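Local coordinates for particle-associated lyase (Acinetobacter bacteriophage AP22, PDB 4Y9V), which probably cleaves the capsular polysaccharide of Acinetobacter baumannii by a lyase reaction, as a trimeric tailspike of the phage particle, at residues A263-A271 / Y290-T298; I130-A141 / N183-N194. All coordinates share one frame; numbering follows the deposited sequence.

Contact 1: residues A263-A271 / Y290-T298; sequences AINSAKNNA and YFGGSNNST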
# COMPACT_ATOMS: atom_id res chain seq x y z
N ALA A 263 2.51 19.45 3.19
CA ALA A 263 1.52 19.76 2.16
C ALA A 263 2.21 19.95 0.82
O ALA A 263 3.43 20.16 0.74
CB ALA A 263 0.76 21.03 2.52
N ILE A 264 1.46 19.83 -0.24
CA ILE A 264 2.05 19.98 -1.57
C ILE A 264 2.67 21.36 -1.66
O ILE A 264 2.22 22.38 -1.04
CB ILE A 264 1.01 19.69 -2.65
CG1 ILE A 264 1.65 19.48 -4.02
CG2 ILE A 264 -0.07 20.74 -2.68
CD1 ILE A 264 0.74 18.82 -5.04
N ASN A 265 3.76 21.49 -2.40
CA ASN A 265 4.70 22.61 -2.38
C ASN A 265 5.49 22.63 -3.68
O ASN A 265 5.42 21.72 -4.51
CB ASN A 265 5.64 22.48 -1.16
CG ASN A 265 6.47 21.21 -1.28
OD1 ASN A 265 7.49 21.18 -1.98
ND2 ASN A 265 6.01 20.15 -0.63
N SER A 266 6.26 23.70 -3.84
CA SER A 266 7.24 23.90 -4.89
C SER A 266 8.62 24.20 -4.24
O SER A 266 9.30 25.16 -4.62
CB SER A 266 6.79 25.01 -5.89
OG SER A 266 5.51 24.72 -6.44
N ALA A 267 9.05 23.37 -3.29
CA ALA A 267 10.38 23.49 -2.72
C ALA A 267 11.39 22.88 -3.69
O ALA A 267 11.16 21.80 -4.25
CB ALA A 267 10.46 22.79 -1.37
N LYS A 268 12.52 23.55 -3.87
CA LYS A 268 13.48 23.17 -4.90
C LYS A 268 14.88 23.65 -4.53
O LYS A 268 15.06 24.51 -3.66
CB LYS A 268 13.09 23.68 -6.26
CG LYS A 268 13.03 25.19 -6.33
CD LYS A 268 12.56 25.70 -7.68
CE LYS A 268 11.18 25.54 -8.01
NZ LYS A 268 10.20 26.32 -7.21
N ASN A 269 15.87 23.12 -5.24
CA ASN A 269 17.21 23.67 -5.26
C ASN A 269 17.74 23.56 -6.69
O ASN A 269 17.56 22.54 -7.32
CB ASN A 269 18.16 22.92 -4.31
CG ASN A 269 19.54 23.51 -4.33
OD1 ASN A 269 20.40 23.10 -5.13
ND2 ASN A 269 19.81 24.46 -3.44
N ASN A 270 18.40 24.63 -7.16
CA ASN A 270 18.94 24.65 -8.50
C ASN A 270 20.34 25.21 -8.55
O ASN A 270 20.80 25.65 -9.61
CB ASN A 270 18.02 25.44 -9.46
CG ASN A 270 16.62 24.87 -9.52
OD1 ASN A 270 16.39 24.00 -10.41
ND2 ASN A 270 15.78 25.25 -8.69
N ALA A 271 21.04 25.18 -7.42
CA ALA A 271 22.35 25.79 -7.31
C ALA A 271 23.41 24.84 -7.85
O ALA A 271 23.20 23.65 -7.97
CB ALA A 271 22.61 26.13 -5.85
N TYR A 290 4.33 12.62 3.86
CA TYR A 290 4.28 13.50 2.67
C TYR A 290 3.38 12.81 1.68
O TYR A 290 3.83 11.92 0.95
CB TYR A 290 5.68 13.72 2.15
CG TYR A 290 5.88 14.72 1.02
CD1 TYR A 290 4.91 15.58 0.59
CD2 TYR A 290 7.12 14.80 0.40
CE1 TYR A 290 5.15 16.49 -0.44
CE2 TYR A 290 7.40 15.71 -0.59
CZ TYR A 290 6.39 16.57 -1.01
OH TYR A 290 6.62 17.51 -1.98
N PHE A 291 2.10 13.16 1.69
CA PHE A 291 1.04 12.53 0.92
C PHE A 291 0.84 13.33 -0.37
O PHE A 291 -0.09 14.13 -0.49
CB PHE A 291 -0.23 12.39 1.73
CG PHE A 291 -0.24 11.40 2.86
CD1 PHE A 291 -0.48 10.06 2.61
CD2 PHE A 291 0.02 11.71 4.18
CE1 PHE A 291 -0.50 9.14 3.56
CE2 PHE A 291 -0.02 10.75 5.17
CZ PHE A 291 -0.25 9.43 4.84
N GLY A 292 1.68 13.08 -1.33
CA GLY A 292 1.57 13.54 -2.65
C GLY A 292 2.32 14.84 -2.93
O GLY A 292 2.22 15.81 -2.20
N GLY A 293 3.05 14.85 -4.03
CA GLY A 293 3.75 16.03 -4.43
C GLY A 293 4.85 15.74 -5.44
O GLY A 293 4.92 14.65 -6.02
N SER A 294 5.65 16.76 -5.70
CA SER A 294 6.77 16.67 -6.61
C SER A 294 7.84 17.64 -6.16
O SER A 294 7.53 18.74 -5.70
CB SER A 294 6.34 17.04 -8.04
OG SER A 294 7.39 16.94 -8.99
N ASN A 295 9.08 17.20 -6.30
CA ASN A 295 10.20 18.05 -6.01
C ASN A 295 11.35 17.69 -6.96
O ASN A 295 11.55 16.52 -7.29
CB ASN A 295 10.72 17.91 -4.56
CG ASN A 295 9.65 18.27 -3.54
OD1 ASN A 295 8.95 17.35 -3.09
ND2 ASN A 295 9.52 19.54 -3.25
N ASN A 296 12.08 18.74 -7.35
CA ASN A 296 13.23 18.66 -8.24
C ASN A 296 14.40 19.43 -7.61
O ASN A 296 14.21 20.48 -6.99
CB ASN A 296 12.90 19.27 -9.59
CG ASN A 296 11.88 18.45 -10.33
OD1 ASN A 296 11.93 17.23 -10.32
ND2 ASN A 296 10.98 19.10 -11.03
N SER A 297 15.61 18.91 -7.79
CA SER A 297 16.78 19.53 -7.19
C SER A 297 18.02 19.22 -7.99
O SER A 297 18.11 18.21 -8.69
CB SER A 297 16.92 18.97 -5.77
OG SER A 297 18.06 19.51 -5.14
N THR A 298 19.08 20.04 -7.80
CA THR A 298 20.39 19.67 -8.31
C THR A 298 20.82 18.30 -7.79
O THR A 298 21.38 17.51 -8.55
CB THR A 298 21.44 20.74 -7.93
OG1 THR A 298 21.00 21.96 -8.53
CG2 THR A 298 22.83 20.36 -8.38
O HOH W 1 5.05 19.03 -3.78
O HOH W 2 10.67 21.24 -6.86
O HOH W 3 14.20 22.66 -9.29
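Two neighbouring coils of the pectin lyase-like parallel beta-helix meet here, residues 263-271 of one running beside residues 290-298 of the next, joined by inward-turned polar side chains. Asn295 ND2 spends both its hydrogens across the gap, one on Asn265 OD1 (2.9 Å) and one on Ala267 O (3.0 Å), each partner close to its amide plane. The two amides, 23° apart, are nearly coplanar. Asn265 OD1 also accepts from Ala267 N, an Asx turn; Asn265 ND2 binds Ala263 O and, tilted from its amide plane, Tyr290 OH at 3.0 Å. Tyr290 OH donates to Asn295 OD1 (2.6 Å). With CG between backbone N and carbonyl carbon (chi1 63°), Asn265 swings into this network. Asparagine suits both places because one short amide donates and accepts at once. Gly293, lacking a side chain and at backbone angles few other residues adopt, admits Tyr290 OH close to its CA. Water 1 accepts from Asn265 N and Ser294 N and donates to Tyr290 OH. Asn269 pairs in parallel with Ser297, and Thr298 N reaches Asn269 O at 3.0 Å; Thr298 OG1 donates to Ala271 O (2.8 Å). Polar side chains bonded between coils are a familiar feature of parallel beta-helices.

Contact 2: residues I130-A141 / N183-N194; sequences IVKNQSQSFDVA and NTVKFFGRAYDN. With EDO (1,2-ethanediol), chain D.
Gln136, just before strand 137-139, runs between Lys186 and Arg190. Its CB lies 3.4 Å from Gly189 O; a chi1 of 64° tucks CG over the backbone, and from there the chain runs extended alongside Arg190. CD faces Arg190 CZ; beyond it the amide stacks on the guanidinium, planes 25° apart, with Gln136 NE2 3.5 Å above its centre. OE1 touches Lys186 CE and accepts from water 8, shared with Phe187 O, and probably from water 7, shared with Arg190 NH2. A glutamine fits because its flat amide can lie on the guanidinium while its oxygen takes water. Gln136 CA makes a CH-pi contact over the Phe187 ring, 4.0 Å from the centroid.

In the strands, Phe138 and Val185 form the hydrogen-bonded pair, and Val185 CB sits over the Phe138 ring. That ring meets Phe187 obliquely, centroids 5.7 Å apart. Thr184 OG1 donates to Asp139 OD1 (2.7 Å). Past the strands, Ala191 N binds Ser135 O, Asn133 N binds Ala191 O (2.7 Å), and the N-H of Lys132 points straight (177°) at Asn194 OD1, 2.9 Å away, from above the amide plane. Backbone bonds thus fix the pairing and buried aromatics pack one side, while Lys186, on the face it shares with Thr184, forms a salt bridge with Glu328 of the third subunit, consistent with a part in trimer contacts.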
# COMPACT_ATOMS: atom_id res chain seq x y z
N ILE A 130 17.40 1.70 29.05
CA ILE A 130 16.30 1.58 28.08
C ILE A 130 16.63 0.46 27.10
O ILE A 130 17.74 0.45 26.54
CB ILE A 130 16.08 2.92 27.39
CG1 ILE A 130 15.57 3.99 28.36
CG2 ILE A 130 15.12 2.76 26.20
CD1 ILE A 130 15.54 5.37 27.79
N VAL A 131 15.67 -0.41 26.88
CA VAL A 131 15.79 -1.58 26.01
C VAL A 131 14.99 -1.37 24.73
O VAL A 131 13.77 -1.17 24.75
CB VAL A 131 15.33 -2.84 26.73
CG1 VAL A 131 15.45 -4.06 25.81
CG2 VAL A 131 16.13 -3.05 28.02
N LYS A 132 15.69 -1.45 23.59
CA LYS A 132 15.11 -1.28 22.26
C LYS A 132 13.90 -2.20 22.09
O LYS A 132 13.95 -3.40 22.36
CB LYS A 132 16.18 -1.55 21.19
CG LYS A 132 15.68 -1.52 19.75
CD LYS A 132 16.71 -1.72 18.64
CE LYS A 132 16.10 -1.56 17.24
NZ LYS A 132 17.07 -1.30 16.15
N ASN A 133 12.82 -1.60 21.61
CA ASN A 133 11.56 -2.25 21.27
C ASN A 133 10.80 -2.79 22.46
O ASN A 133 9.80 -3.45 22.25
CB ASN A 133 11.76 -3.33 20.18
CG ASN A 133 12.18 -2.71 18.87
OD1 ASN A 133 11.73 -1.65 18.48
ND2 ASN A 133 13.07 -3.45 18.19
N GLN A 134 11.23 -2.49 23.69
CA GLN A 134 10.66 -3.09 24.86
C GLN A 134 10.25 -2.04 25.89
O GLN A 134 9.11 -2.05 26.37
CB GLN A 134 11.57 -4.15 25.50
CG GLN A 134 11.85 -5.28 24.52
CD GLN A 134 12.56 -6.44 25.08
OE1 GLN A 134 12.81 -6.53 26.28
NE2 GLN A 134 12.84 -7.40 24.23
N SER A 135 11.14 -1.13 26.26
CA SER A 135 10.83 -0.20 27.30
C SER A 135 9.74 0.81 26.88
O SER A 135 9.72 1.28 25.76
CB SER A 135 12.06 0.63 27.67
OG SER A 135 13.13 -0.17 28.12
N GLN A 136 8.91 1.16 27.87
CA GLN A 136 7.93 2.25 27.75
C GLN A 136 8.08 3.23 28.92
O GLN A 136 7.18 4.05 29.15
CB GLN A 136 6.50 1.77 27.62
CG GLN A 136 5.98 1.01 28.84
CD GLN A 136 4.60 0.43 28.59
OE1 GLN A 136 3.62 1.18 28.44
NE2 GLN A 136 4.49 -0.86 28.46
N SER A 137 9.18 3.15 29.64
CA SER A 137 9.45 4.05 30.75
C SER A 137 10.95 4.10 30.96
O SER A 137 11.70 3.24 30.54
CB SER A 137 8.77 3.62 32.05
OG SER A 137 9.27 2.32 32.41
N PHE A 138 11.36 5.15 31.71
CA PHE A 138 12.75 5.28 32.12
C PHE A 138 12.75 6.17 33.37
O PHE A 138 11.91 7.05 33.54
CB PHE A 138 13.65 5.85 31.03
CG PHE A 138 13.22 7.17 30.45
CD1 PHE A 138 12.36 7.22 29.37
CD2 PHE A 138 13.69 8.39 30.96
CE1 PHE A 138 11.98 8.40 28.79
CE2 PHE A 138 13.28 9.58 30.39
CZ PHE A 138 12.41 9.62 29.31
N ASP A 139 13.77 5.97 34.19
CA ASP A 139 14.00 6.84 35.32
C ASP A 139 14.95 7.97 34.86
O ASP A 139 15.79 7.79 33.99
CB ASP A 139 14.67 6.08 36.47
CG ASP A 139 13.79 5.03 37.06
OD1 ASP A 139 12.53 5.04 36.84
OD2 ASP A 139 14.34 4.10 37.72
N VAL A 140 14.81 9.10 35.54
CA VAL A 140 15.67 10.26 35.34
C VAL A 140 16.29 10.64 36.67
O VAL A 140 15.82 10.29 37.74
CB VAL A 140 14.93 11.46 34.71
CG1 VAL A 140 14.47 11.10 33.30
CG2 VAL A 140 13.77 11.88 35.58
N ALA A 141 17.34 11.47 36.59
CA ALA A 141 17.95 12.03 37.80
C ALA A 141 17.03 13.09 38.44
O ALA A 141 17.13 13.26 39.67
CB ALA A 141 19.31 12.58 37.50
N ASN A 183 10.70 9.81 40.13
CA ASN A 183 11.64 10.03 39.04
C ASN A 183 11.43 9.05 37.89
O ASN A 183 12.30 8.98 37.00
CB ASN A 183 13.10 9.95 39.55
CG ASN A 183 13.51 11.30 40.22
OD1 ASN A 183 13.01 12.44 39.93
ND2 ASN A 183 14.50 11.25 41.03
N THR A 184 10.30 8.38 37.83
CA THR A 184 9.99 7.46 36.74
C THR A 184 9.07 8.13 35.72
O THR A 184 7.96 8.58 36.06
CB THR A 184 9.34 6.19 37.28
OG1 THR A 184 10.27 5.53 38.18
CG2 THR A 184 9.02 5.22 36.14
N VAL A 185 9.54 8.19 34.49
CA VAL A 185 8.82 8.78 33.37
C VAL A 185 8.28 7.66 32.49
O VAL A 185 9.07 6.90 31.91
CB VAL A 185 9.76 9.67 32.57
CG1 VAL A 185 9.03 10.29 31.37
CG2 VAL A 185 10.35 10.76 33.47
N LYS A 186 6.96 7.51 32.42
CA LYS A 186 6.36 6.58 31.45
C LYS A 186 6.06 7.38 30.21
O LYS A 186 5.52 8.51 30.32
CB LYS A 186 5.09 5.96 32.05
CG LYS A 186 4.52 4.83 31.21
CD LYS A 186 3.37 4.11 31.88
CE LYS A 186 2.92 2.88 31.11
NZ LYS A 186 1.81 2.17 31.75
N PHE A 187 6.39 6.85 29.04
CA PHE A 187 6.17 7.56 27.78
C PHE A 187 5.31 6.70 26.87
O PHE A 187 5.21 5.49 27.02
CB PHE A 187 7.50 7.98 27.12
CG PHE A 187 8.40 6.83 26.70
CD1 PHE A 187 9.33 6.28 27.55
CD2 PHE A 187 8.29 6.30 25.41
CE1 PHE A 187 10.16 5.25 27.13
CE2 PHE A 187 9.09 5.29 24.99
CZ PHE A 187 10.02 4.75 25.86
N PHE A 188 4.69 7.35 25.88
CA PHE A 188 3.86 6.65 24.92
C PHE A 188 4.72 5.92 23.90
O PHE A 188 5.70 6.47 23.35
CB PHE A 188 2.92 7.63 24.22
CG PHE A 188 1.80 8.08 25.13
CD1 PHE A 188 0.76 7.24 25.42
CD2 PHE A 188 1.79 9.36 25.67
CE1 PHE A 188 -0.30 7.65 26.23
CE2 PHE A 188 0.75 9.77 26.48
CZ PHE A 188 -0.31 8.92 26.75
N GLY A 189 4.35 4.70 23.59
CA GLY A 189 5.10 3.92 22.61
C GLY A 189 6.20 3.12 23.25
O GLY A 189 6.21 2.86 24.44
N ARG A 190 7.14 2.68 22.39
CA ARG A 190 8.21 1.82 22.84
C ARG A 190 9.53 2.39 22.33
O ARG A 190 9.61 3.02 21.25
CB ARG A 190 8.04 0.35 22.34
CG ARG A 190 6.72 -0.27 22.77
CD ARG A 190 6.65 -0.48 24.30
NE ARG A 190 5.37 -1.10 24.70
CZ ARG A 190 4.24 -0.43 24.93
NH1 ARG A 190 4.20 0.89 24.86
NH2 ARG A 190 3.15 -1.09 25.24
N ALA A 191 10.59 2.20 23.10
CA ALA A 191 11.89 2.75 22.73
C ALA A 191 12.35 2.21 21.38
O ALA A 191 12.24 1.02 21.09
CB ALA A 191 12.91 2.34 23.78
N TYR A 192 12.94 3.10 20.57
CA TYR A 192 13.48 2.73 19.30
C TYR A 192 14.93 2.31 19.35
O TYR A 192 15.48 1.82 18.34
CB TYR A 192 13.30 3.86 18.25
CG TYR A 192 11.87 3.97 17.83
CD1 TYR A 192 11.38 3.21 16.79
CD2 TYR A 192 10.97 4.78 18.47
CE1 TYR A 192 10.07 3.23 16.38
CE2 TYR A 192 9.63 4.81 18.10
CZ TYR A 192 9.20 4.03 17.06
OH TYR A 192 7.83 4.07 16.72
N ASP A 193 15.60 2.45 20.48
CA ASP A 193 17.00 2.11 20.62
C ASP A 193 17.28 1.76 22.08
O ASP A 193 16.45 1.94 22.95
CB ASP A 193 17.89 3.25 20.09
CG ASP A 193 19.27 2.89 19.58
OD1 ASP A 193 19.69 1.72 19.76
OD2 ASP A 193 19.93 3.80 19.01
N ASN A 194 18.50 1.23 22.28
CA ASN A 194 19.04 0.99 23.60
C ASN A 194 19.78 2.25 24.08
O ASN A 194 20.54 2.85 23.31
CB ASN A 194 20.08 -0.14 23.54
CG ASN A 194 19.45 -1.42 23.08
OD1 ASN A 194 18.53 -1.94 23.72
ND2 ASN A 194 19.90 -1.96 21.96
C1 EDO D . 18.53 0.64 11.47
O1 EDO D . 19.73 0.06 11.77
C2 EDO D . 17.36 -0.10 12.03
O2 EDO D . 17.30 0.07 13.44
O HOH W 4 17.68 1.78 16.39
O HOH W 5 10.38 0.96 19.07
O HOH W 6 6.90 -3.58 25.63
O HOH W 7 1.41 0.52 26.91
O HOH W 8 3.13 3.80 27.71
O HOH W 9 15.50 13.82 41.99

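Contact 2 comes first along the chain and closes before contact 1 opens; their centres lie 36 Å apart and their nearest atoms about 15 Å, without touching. They share no strand: 137-139 and 184-187 pair antiparallel in the Ig-like range, which stands out from the long body, whereas 268-269 and 293-297 pair parallel within the beta-helix. The two sites are linked through the trimer: Phe188, in contact 2, packs on Asn296 of the third subunit, a residue of contact 1 in that copy. Thus each projecting domain is held against a neighbour's beta-helix. The bound glycan is lined by residues from both ranges, Arg166 and Tyr168 from one and His337 from the other.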